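Local structure of isomerase/lactonizing enzyme (Agrobacterium tumefaciens, 1RVK) at residues Arg12-Arg17 / Ala30-Gln35; Glu34-Thr39 / Thr52-Val57; Gly342-Lys347 / Phe373-Asn378. The protein is of unknown function but, as an enolase superfamily member with a bound magnesium ion, probably catalyses a reaction that begins with proton abstraction beside a carboxylate. All blocks are in the same frame, centred on the assembly; numbering follows the deposited sequence.

Contact 1: Arg12-Arg17 / Ala30-Gln35; sequences RTTTRR and AHQVEQ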
loop_
_atom_site.group_PDB
_atom_site.type_symbol
_atom_site.label_atom_id
_atom_site.label_comp_id
_atom_site.label_asym_id
_atom_site.label_seq_id
_atom_site.Cartn_x
_atom_site.Cartn_y
_atom_site.Cartn_z
ATOM N N ARG A 12 0.964 19.974 9.344
ATOM C CA ARG A 12 1.937 20.026 8.257
ATOM C C ARG A 12 3.143 19.130 8.534
ATOM O O ARG A 12 3.754 19.210 9.598
ATOM C CB ARG A 12 2.438 21.462 8.059
ATOM C CG ARG A 12 1.361 22.535 8.123
ATOM C CD ARG A 12 1.985 23.910 8.370
ATOM N NE ARG A 12 1.006 24.888 8.841
ATOM C CZ ARG A 12 0.016 25.376 8.099
ATOM N NH1 ARG A 12 -0.131 24.980 6.842
ATOM N NH2 ARG A 12 -0.834 26.256 8.615
ATOM N N THR A 13 3.475 18.276 7.572
ATOM C CA THR A 13 4.631 17.400 7.689
ATOM C C THR A 13 5.654 17.888 6.659
ATOM O O THR A 13 5.287 18.310 5.562
ATOM C CB THR A 13 4.265 15.921 7.401
ATOM O OG1 THR A 13 5.434 15.105 7.534
ATOM C CG2 THR A 13 3.708 15.762 5.993
ATOM N N THR A 14 6.930 17.852 7.023
ATOM C CA THR A 14 7.993 18.291 6.125
ATOM C C THR A 14 8.532 17.074 5.391
ATOM O O THR A 14 8.993 16.122 6.014
ATOM C CB THR A 14 9.127 18.962 6.906
ATOM O OG1 THR A 14 8.609 20.108 7.592
ATOM C CG2 THR A 14 10.241 19.393 5.966
ATOM N N THR A 15 8.482 17.115 4.066
ATOM C CA THR A 15 8.929 15.984 3.266
ATOM C C THR A 15 9.476 16.412 1.909
ATOM O O THR A 15 9.258 17.543 1.466
ATOM C CB THR A 15 7.747 15.013 3.042
ATOM O OG1 THR A 15 8.151 13.937 2.191
ATOM C CG2 THR A 15 6.583 15.746 2.409
ATOM N N ARG A 16 10.195 15.502 1.260
ATOM C CA ARG A 16 10.745 15.761 -0.064
ATOM C C ARG A 16 9.975 14.930 -1.076
ATOM O O ARG A 16 10.327 14.865 -2.252
ATOM C CB ARG A 16 12.235 15.408 -0.109
ATOM C CG ARG A 16 13.128 16.519 0.432
ATOM C CD ARG A 16 14.588 16.094 0.526
ATOM N NE ARG A 16 15.446 17.234 0.842
ATOM C CZ ARG A 16 15.824 18.157 -0.038
ATOM N NH1 ARG A 16 16.601 19.162 0.349
ATOM N NH2 ARG A 16 15.444 18.072 -1.309
ATOM N N ARG A 17 8.907 14.296 -0.606
ATOM C CA ARG A 17 8.075 13.482 -1.474
ATOM C C ARG A 17 7.029 14.357 -2.159
ATOM O O ARG A 17 6.288 15.092 -1.504
ATOM C CB ARG A 17 7.404 12.379 -0.649
ATOM C CG ARG A 17 6.633 11.346 -1.454
ATOM C CD ARG A 17 5.221 11.806 -1.745
ATOM N NE ARG A 17 4.406 10.735 -2.313
ATOM C CZ ARG A 17 3.112 10.851 -2.589
ATOM N NH1 ARG A 17 2.481 11.993 -2.349
ATOM N NH2 ARG A 17 2.447 9.824 -3.103
ATOM N N ALA A 30 12.319 20.104 -0.457
ATOM C CA ALA A 30 11.696 19.878 0.836
ATOM C C ALA A 30 10.556 20.892 0.910
ATOM O O ALA A 30 10.728 22.065 0.559
ATOM C CB ALA A 30 12.699 20.116 1.965
ATOM N N HIS A 31 9.380 20.435 1.319
ATOM C CA HIS A 31 8.232 21.322 1.441
ATOM C C HIS A 31 7.277 20.781 2.491
ATOM O O HIS A 31 7.420 19.646 2.946
ATOM C CB HIS A 31 7.505 21.481 0.094
ATOM C CG HIS A 31 6.892 20.218 -0.434
ATOM N ND1 HIS A 31 5.796 20.223 -1.270
ATOM C CD2 HIS A 31 7.241 18.919 -0.280
ATOM C CE1 HIS A 31 5.494 18.982 -1.608
ATOM N NE2 HIS A 31 6.356 18.171 -1.021
ATOM N N GLN A 32 6.313 21.599 2.891
ATOM C CA GLN A 32 5.353 21.164 3.892
ATOM C C GLN A 32 4.069 20.696 3.231
ATOM O O GLN A 32 3.489 21.391 2.397
ATOM C CB GLN A 32 5.081 22.287 4.892
ATOM C CG GLN A 32 6.282 22.573 5.787
ATOM C CD GLN A 32 5.946 23.451 6.974
ATOM O OE1 GLN A 32 6.799 23.719 7.820
ATOM N NE2 GLN A 32 4.700 23.904 7.044
ATOM N N VAL A 33 3.645 19.495 3.606
ATOM C CA VAL A 33 2.440 18.885 3.060
ATOM C C VAL A 33 1.415 18.669 4.167
ATOM O O VAL A 33 1.761 18.244 5.265
ATOM C CB VAL A 33 2.773 17.524 2.413
ATOM C CG1 VAL A 33 1.503 16.850 1.913
ATOM C CG2 VAL A 33 3.758 17.728 1.265
ATOM N N GLU A 34 0.155 18.968 3.877
ATOM C CA GLU A 34 -0.896 18.781 4.866
ATOM C C GLU A 34 -1.244 17.304 5.020
ATOM O O GLU A 34 -1.500 16.606 4.036
ATOM C CB GLU A 34 -2.147 19.563 4.470
ATOM C CG GLU A 34 -2.050 21.058 4.720
ATOM C CD GLU A 34 -3.343 21.781 4.393
ATOM O OE1 GLU A 34 -4.418 21.158 4.516
ATOM O OE2 GLU A 34 -3.288 22.974 4.027
ATOM N N GLN A 35 -1.246 16.837 6.262
ATOM C CA GLN A 35 -1.571 15.452 6.577
ATOM C C GLN A 35 -2.693 15.474 7.608
ATOM O O GLN A 35 -2.765 16.384 8.425
ATOM C CB GLN A 35 -0.346 14.740 7.160
ATOM C CG GLN A 35 -0.602 13.301 7.590
ATOM C CD GLN A 35 -0.901 12.377 6.421
ATOM O OE1 GLN A 35 -1.285 11.225 6.612
ATOM N NE2 GLN A 35 -0.716 12.878 5.205
HETATM O O HOH W 1 -1.278 24.397 4.550
#
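Arg12 and Gln32 meet on one face of an antiparallel strand pair, the arginine chain passing aslant the glutamine amide. Gln32 CG lies beside its own backbone N (chi1 -69°), and the extended chain beyond it brings NE2 to 3.5 Å from Arg12 CB. NE2 also lies near Arg12 CD, too short an approach for the fine placement of the amide to be trusted. The guanidinium does not bond to this amide; a water at its edge takes a weak bond from Arg12 NH1 and donates to Glu34 OE2, between opposite charges whose ends are 4.7 Å apart, though both water distances are so short that the details of this bridge are doubtful. Thr14 shares this face, its OG1 lying 3.8 Å from Gln32 CG. The backbones belong to strands 3-15 and 30-42 of the three-stranded antiparallel sheet in the N-terminal domain of the mandelate racemase/muconate lactonizing enzyme family. Thr13 and Val33 form one hydrogen-bonded pair, Thr15 and His31 the next, with N-H and C=O exchanged in both. On the other face, Thr15 CG2 touches Val33 CG2 at 3.6 Å. At the far end Ala30 lies against Arg16: its CB is 3.9 Å from Arg16 CG, and its backbone N stands over one face of the guanidinium, toward the rim. Here the first strand turns its corner, and an ST turn marks the bend, with Thr15 OG1 accepting from Arg17 N at 2.9 Å. Beyond the bend, His31 NE2 donates to Arg17 O over 3.1 Å. That bond is nearly straight (173°) and lies in the imidazole plane, although it reaches the carbonyl from well above the carbonyl's own plane. His18 stacks on the His31 ring.

Contact 2: Glu34-Thr39 / Thr52-Val57; sequences EQAMLT and TAPEIV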
loop_
_atom_site.group_PDB
_atom_site.type_symbol
_atom_site.label_atom_id
_atom_site.label_comp_id
_atom_site.label_asym_id
_atom_site.label_seq_id
_atom_site.Cartn_x
_atom_site.Cartn_y
_atom_site.Cartn_z
ATOM N N GLU A 34 0.155 18.968 3.877
ATOM C CA GLU A 34 -0.896 18.781 4.866
ATOM C C GLU A 34 -1.244 17.304 5.020
ATOM O O GLU A 34 -1.500 16.606 4.036
ATOM C CB GLU A 34 -2.147 19.563 4.470
ATOM C CG GLU A 34 -2.050 21.058 4.720
ATOM C CD GLU A 34 -3.343 21.781 4.393
ATOM O OE1 GLU A 34 -4.418 21.158 4.516
ATOM O OE2 GLU A 34 -3.288 22.974 4.027
ATOM N N GLN A 35 -1.246 16.837 6.262
ATOM C CA GLN A 35 -1.571 15.452 6.577
ATOM C C GLN A 35 -2.693 15.474 7.608
ATOM O O GLN A 35 -2.765 16.384 8.425
ATOM C CB GLN A 35 -0.346 14.740 7.160
ATOM C CG GLN A 35 -0.602 13.301 7.590
ATOM C CD GLN A 35 -0.901 12.377 6.421
ATOM O OE1 GLN A 35 -1.285 11.225 6.612
ATOM N NE2 GLN A 35 -0.716 12.878 5.205
ATOM N N ALA A 36 -3.571 14.480 7.576
ATOM C CA ALA A 36 -4.663 14.448 8.537
ATOM C C ALA A 36 -4.603 13.216 9.431
ATOM O O ALA A 36 -4.194 12.137 9.001
ATOM C CB ALA A 36 -6.003 14.495 7.808
HETATM N N MSE A 37 -4.994 13.392 10.688
HETATM C CA MSE A 37 -5.025 12.285 11.628
HETATM C C MSE A 37 -6.449 12.172 12.147
HETATM O O MSE A 37 -7.021 13.153 12.634
HETATM C CB MSE A 37 -4.065 12.507 12.804
HETATM C CG MSE A 37 -4.120 11.378 13.846
HETATM SE SE MSE A 37 -2.872 11.535 15.345
HETATM C CE MSE A 37 -3.693 13.047 16.241
ATOM N N LEU A 38 -7.023 10.982 12.006
ATOM C CA LEU A 38 -8.374 10.716 12.475
ATOM C C LEU A 38 -8.270 10.053 13.845
ATOM O O LEU A 38 -7.498 9.108 14.023
ATOM C CB LEU A 38 -9.093 9.779 11.499
ATOM C CG LEU A 38 -10.558 9.378 11.749
ATOM C CD1 LEU A 38 -10.672 8.514 12.983
ATOM C CD2 LEU A 38 -11.417 10.620 11.877
ATOM N N THR A 39 -9.032 10.558 14.811
ATOM C CA THR A 39 -9.035 9.991 16.158
ATOM C C THR A 39 -10.451 9.598 16.574
ATOM O O THR A 39 -11.395 10.372 16.409
ATOM C CB THR A 39 -8.489 10.992 17.212
ATOM O OG1 THR A 39 -7.088 11.220 16.994
ATOM C CG2 THR A 39 -8.690 10.445 18.619
ATOM N N THR A 52 -4.218 9.845 7.060
ATOM C CA THR A 52 -4.654 9.862 5.666
ATOM C C THR A 52 -4.610 11.287 5.129
ATOM O O THR A 52 -4.296 12.224 5.863
ATOM C CB THR A 52 -6.091 9.312 5.501
ATOM O OG1 THR A 52 -6.343 9.053 4.114
ATOM C CG2 THR A 52 -7.117 10.309 6.020
ATOM N N ALA A 53 -4.910 11.447 3.845
ATOM C CA ALA A 53 -4.910 12.765 3.220
ATOM C C ALA A 53 -6.134 13.545 3.691
ATOM O O ALA A 53 -7.221 12.985 3.827
ATOM C CB ALA A 53 -4.926 12.626 1.702
ATOM N N PRO A 54 -5.975 14.857 3.922
ATOM C CA PRO A 54 -7.045 15.749 4.382
ATOM C C PRO A 54 -8.405 15.605 3.695
ATOM O O PRO A 54 -9.432 15.522 4.367
ATOM C CB PRO A 54 -6.442 17.138 4.177
ATOM C CG PRO A 54 -4.986 16.902 4.449
ATOM C CD PRO A 54 -4.728 15.612 3.695
ATOM N N GLU A 55 -8.418 15.574 2.363
ATOM C CA GLU A 55 -9.672 15.474 1.614
ATOM C C GLU A 55 -10.497 14.227 1.920
ATOM O O GLU A 55 -11.722 14.238 1.807
ATOM C CB GLU A 55 -9.395 15.535 0.105
ATOM C CG GLU A 55 -8.940 16.899 -0.393
ATOM C CD GLU A 55 -10.005 17.969 -0.226
ATOM O OE1 GLU A 55 -9.664 19.078 0.243
ATOM O OE2 GLU A 55 -11.178 17.709 -0.570
ATOM N N ILE A 56 -9.821 13.156 2.309
ATOM C CA ILE A 56 -10.485 11.892 2.607
ATOM C C ILE A 56 -11.299 11.923 3.900
ATOM O O ILE A 56 -12.269 11.178 4.049
ATOM C CB ILE A 56 -9.436 10.759 2.639
ATOM C CG1 ILE A 56 -8.852 10.592 1.233
ATOM C CG2 ILE A 56 -10.056 9.454 3.127
ATOM C CD1 ILE A 56 -7.568 9.777 1.175
ATOM N N VAL A 57 -10.912 12.795 4.826
ATOM C CA VAL A 57 -11.614 12.926 6.100
ATOM C C VAL A 57 -12.039 14.374 6.334
ATOM O O VAL A 57 -12.056 14.852 7.471
ATOM C CB VAL A 57 -10.731 12.471 7.281
ATOM C CG1 VAL A 57 -10.499 10.968 7.212
ATOM C CG2 VAL A 57 -9.404 13.216 7.254
#
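Ala36 and Thr52 exchange two backbone hydrogen bonds, forming an antiparallel hydrogen-bonded pair. Ala36 N donates to Thr52 O at 2.9 Å, approaching almost along the C=O axis, and Thr52 N returns a bond to Ala36 O at 3.0 Å. The carboxamide of Gln35 bends back toward the same peptide; the chain bends at chi2 (67°), which turns CD off the extended line from CA. Its OE1 nevertheless makes no hydrogen bond there: it lies 3.3 Å from Thr52 N at a poor angle, and Thr52 O is another acceptor. The backbone of Gln35, separately, is hydrogen-bonded to Phe11 on strand 3-15. Two residues further along, Pro54 faces Glu34, and its ring offers carbon where a strand would offer an N-H: CD lies 3.4 Å from Glu34 O, while CG packs on Glu34 CB at 3.9 Å. The chain then folds into a short 3-10 turn in which Ile56 N is met by Ala53 O and Val57 N by Pro54 O. Ile56 O receives Thr100 OG1 from helix 98-116. The turn brings Val57 back toward the strand, where its CG2 touches Ala36 CB at 3.7 Å; the same CB also touches Pro54, with Pro54 CA 3.8 Å away. Helix 98-116 also packs on Thr52 through Arg99 and Val103. Pro54 has no N-H for Glu34 O, so the next hydrogen-bonded pair cannot form in the same way; this is consistent with the pairing of strands 30-42 and 47-52 stopping here, where the chain turns into its own 3-10 bonds.

Contact 3: Gly342-Lys347 / Phe373-Asn378; sequences GHDYLK and FTFIDN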
loop_
_atom_site.group_PDB
_atom_site.type_symbol
_atom_site.label_atom_id
_atom_site.label_comp_id
_atom_site.label_asym_id
_atom_site.label_seq_id
_atom_site.Cartn_x
_atom_site.Cartn_y
_atom_site.Cartn_z
ATOM N N GLY A 342 12.360 7.845 8.398
ATOM C CA GLY A 342 11.003 7.966 8.904
ATOM C C GLY A 342 10.276 9.266 8.616
ATOM O O GLY A 342 10.639 10.012 7.710
ATOM N N HIS A 343 9.236 9.526 9.405
ATOM C CA HIS A 343 8.408 10.723 9.262
ATOM C C HIS A 343 8.598 11.611 10.482
ATOM O O HIS A 343 8.819 11.108 11.579
ATOM C CB HIS A 343 6.939 10.318 9.162
ATOM C CG HIS A 343 6.636 9.432 7.994
ATOM N ND1 HIS A 343 6.494 9.915 6.712
ATOM C CD2 HIS A 343 6.479 8.089 7.911
ATOM C CE1 HIS A 343 6.263 8.907 5.888
ATOM N NE2 HIS A 343 6.249 7.788 6.590
ATOM N N ASP A 344 8.495 12.924 10.304
ATOM C CA ASP A 344 8.677 13.826 11.433
ATOM C C ASP A 344 7.579 13.736 12.490
ATOM O O ASP A 344 7.796 14.118 13.644
ATOM C CB ASP A 344 8.844 15.284 10.960
ATOM C CG ASP A 344 7.763 15.733 9.985
ATOM O OD1 ASP A 344 6.740 15.031 9.824
ATOM O OD2 ASP A 344 7.944 16.815 9.378
ATOM N N TYR A 345 6.411 13.217 12.119
ATOM C CA TYR A 345 5.310 13.105 13.074
ATOM C C TYR A 345 5.252 11.759 13.799
ATOM O O TYR A 345 4.321 11.492 14.562
ATOM C CB TYR A 345 3.971 13.411 12.379
ATOM C CG TYR A 345 3.627 12.513 11.207
ATOM C CD1 TYR A 345 2.948 11.312 11.400
ATOM C CD2 TYR A 345 3.980 12.869 9.905
ATOM C CE1 TYR A 345 2.625 10.484 10.325
ATOM C CE2 TYR A 345 3.663 12.047 8.818
ATOM C CZ TYR A 345 2.985 10.858 9.038
ATOM O OH TYR A 345 2.667 10.043 7.972
ATOM N N LEU A 346 6.260 10.925 13.567
ATOM C CA LEU A 346 6.362 9.611 14.197
ATOM C C LEU A 346 7.712 9.545 14.915
ATOM O O LEU A 346 8.741 9.865 14.326
ATOM C CB LEU A 346 6.272 8.512 13.130
ATOM C CG LEU A 346 4.981 7.690 13.033
ATOM C CD1 LEU A 346 3.763 8.551 13.294
ATOM C CD2 LEU A 346 4.908 7.034 11.659
ATOM N N LYS A 347 7.709 9.135 16.177
ATOM C CA LYS A 347 8.945 9.063 16.956
ATOM C C LYS A 347 9.863 7.908 16.563
ATOM O O LYS A 347 11.078 7.989 16.738
ATOM C CB LYS A 347 8.625 8.958 18.451
ATOM C CG LYS A 347 7.853 10.138 19.026
ATOM C CD LYS A 347 7.731 10.002 20.542
ATOM C CE LYS A 347 6.990 11.170 21.165
ATOM N NZ LYS A 347 5.577 11.221 20.719
ATOM N N PHE A 373 2.535 13.339 19.209
ATOM C CA PHE A 373 1.405 14.253 19.352
ATOM C C PHE A 373 1.830 15.705 19.543
ATOM O O PHE A 373 1.130 16.625 19.115
ATOM C CB PHE A 373 0.511 13.816 20.514
ATOM C CG PHE A 373 -0.131 12.474 20.306
ATOM C CD1 PHE A 373 0.478 11.314 20.777
ATOM C CD2 PHE A 373 -1.331 12.366 19.611
ATOM C CE1 PHE A 373 -0.098 10.066 20.559
ATOM C CE2 PHE A 373 -1.916 11.121 19.385
ATOM C CZ PHE A 373 -1.297 9.968 19.860
ATOM N N THR A 374 2.978 15.908 20.181
ATOM C CA THR A 374 3.482 17.257 20.410
ATOM C C THR A 374 3.827 17.930 19.086
ATOM O O THR A 374 3.517 19.102 18.882
ATOM C CB THR A 374 4.733 17.238 21.309
ATOM O OG1 THR A 374 4.387 16.690 22.586
ATOM C CG2 THR A 374 5.277 18.644 21.494
ATOM N N PHE A 375 4.464 17.187 18.185
ATOM C CA PHE A 375 4.825 17.735 16.882
ATOM C C PHE A 375 3.567 18.114 16.108
ATOM O O PHE A 375 3.494 19.183 15.497
ATOM C CB PHE A 375 5.643 16.716 16.078
ATOM C CG PHE A 375 5.914 17.141 14.659
ATOM C CD1 PHE A 375 4.970 16.927 13.660
ATOM C CD2 PHE A 375 7.099 17.792 14.328
ATOM C CE1 PHE A 375 5.200 17.358 12.353
ATOM C CE2 PHE A 375 7.338 18.228 13.024
ATOM C CZ PHE A 375 6.387 18.010 12.034
ATOM N N ILE A 376 2.574 17.235 16.136
ATOM C CA ILE A 376 1.331 17.492 15.430
ATOM C C ILE A 376 0.654 18.744 15.981
ATOM O O ILE A 376 0.148 19.573 15.226
ATOM C CB ILE A 376 0.388 16.278 15.537
ATOM C CG1 ILE A 376 1.002 15.098 14.777
ATOM C CG2 ILE A 376 -0.983 16.627 14.982
ATOM C CD1 ILE A 376 0.260 13.782 14.942
ATOM N N ASP A 377 0.660 18.891 17.299
ATOM C CA ASP A 377 0.043 20.057 17.913
ATOM C C ASP A 377 0.783 21.342 17.541
ATOM O O ASP A 377 0.169 22.391 17.359
ATOM C CB ASP A 377 0.014 19.895 19.433
ATOM C CG ASP A 377 -0.717 21.028 20.120
ATOM O OD1 ASP A 377 -1.902 21.251 19.792
ATOM O OD2 ASP A 377 -0.109 21.693 20.986
ATOM N N ASN A 378 2.103 21.256 17.419
ATOM C CA ASN A 378 2.922 22.420 17.077
ATOM C C ASN A 378 2.892 22.781 15.596
ATOM O O ASN A 378 3.385 23.838 15.200
ATOM C CB ASN A 378 4.372 22.179 17.500
ATOM C CG ASN A 378 4.563 22.256 19.001
ATOM O OD1 ASN A 378 5.573 21.794 19.536
ATOM N ND2 ASN A 378 3.597 22.854 19.689
HETATM O O HOH W 2 3.946 13.044 22.204
#
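Phe375 reaches from the C-terminal helix 373-378 onto the backbone and side chain of Asp344. Its CG stands anti to the backbone N (chi1 173°), and CB, aimed at the loop, is 4.2 Å from Asp344 O. That same carbonyl oxygen sits above one ring face, displaced toward the rim, 3.7 Å from CG and closer to it than to CD2. CD1 meets Tyr345 CB at 3.9 Å. Further out, CE1 lies 3.8 Å from Asp344 OD1 and CE2 lies 3.9 Å from Asp344 CB. CZ, at the tip, makes the nearest approach, 3.3 Å to Asp344 OD2. Carboxylate and ring cross with their planes 38° apart, so this is oblique packing and not a flat stack. The carboxylate oxygens have their hydrogen bonds on strand 3-15: OD1 with Thr13 OG1, OD2 with Thr14 N. Those bonds fix the acidic group against which the phenyl ring rests. Asp344 and Tyr345 are the middle residues of a type I turn from His343 to Leu346, and within it the Tyr345 hydroxyl stands over the centre of the His343 ring. Tyr345 CB also packs on Ile376 CG1. No direct hydrogen bond joins the two segments; a water bridges them, accepting from Lys347 NZ at 2.9 Å and, weakly, from Phe373 N at the start of the helix. The loop, which runs between strands 328-333 and 358-360, thus lies with the helix against the N-terminal sheet: Tyr345 meets Phe11 of strand 3-15 edge to face, Ile376 touches Phe11 and Met37, and Phe373 packs on Met37 of strand 30-42 and edge to face with His49 of strand 47-52.

In the fold
Contacts 1 and 2 follow one another along strand 30-42, sharing Glu34 and Gln35, with centres 13 Å apart; one pairs it with strand 3-15, the other with the chain leaving strand 47-52, so together they span the three-stranded sheet of the N-terminal domain. Contact 3 comes much later in the sequence, near the C-terminus, yet its centre is only 12 Å from that of contact 1 and 14 Å from that of contact 2. It meets contact 1 through Asp344 and contact 2 where Ile376 and Phe373 pack on the selenomethionine side chain of Met37. The C-terminal end of the chain thus returns to the N-terminal sheet, tying together the two ends of the sequence.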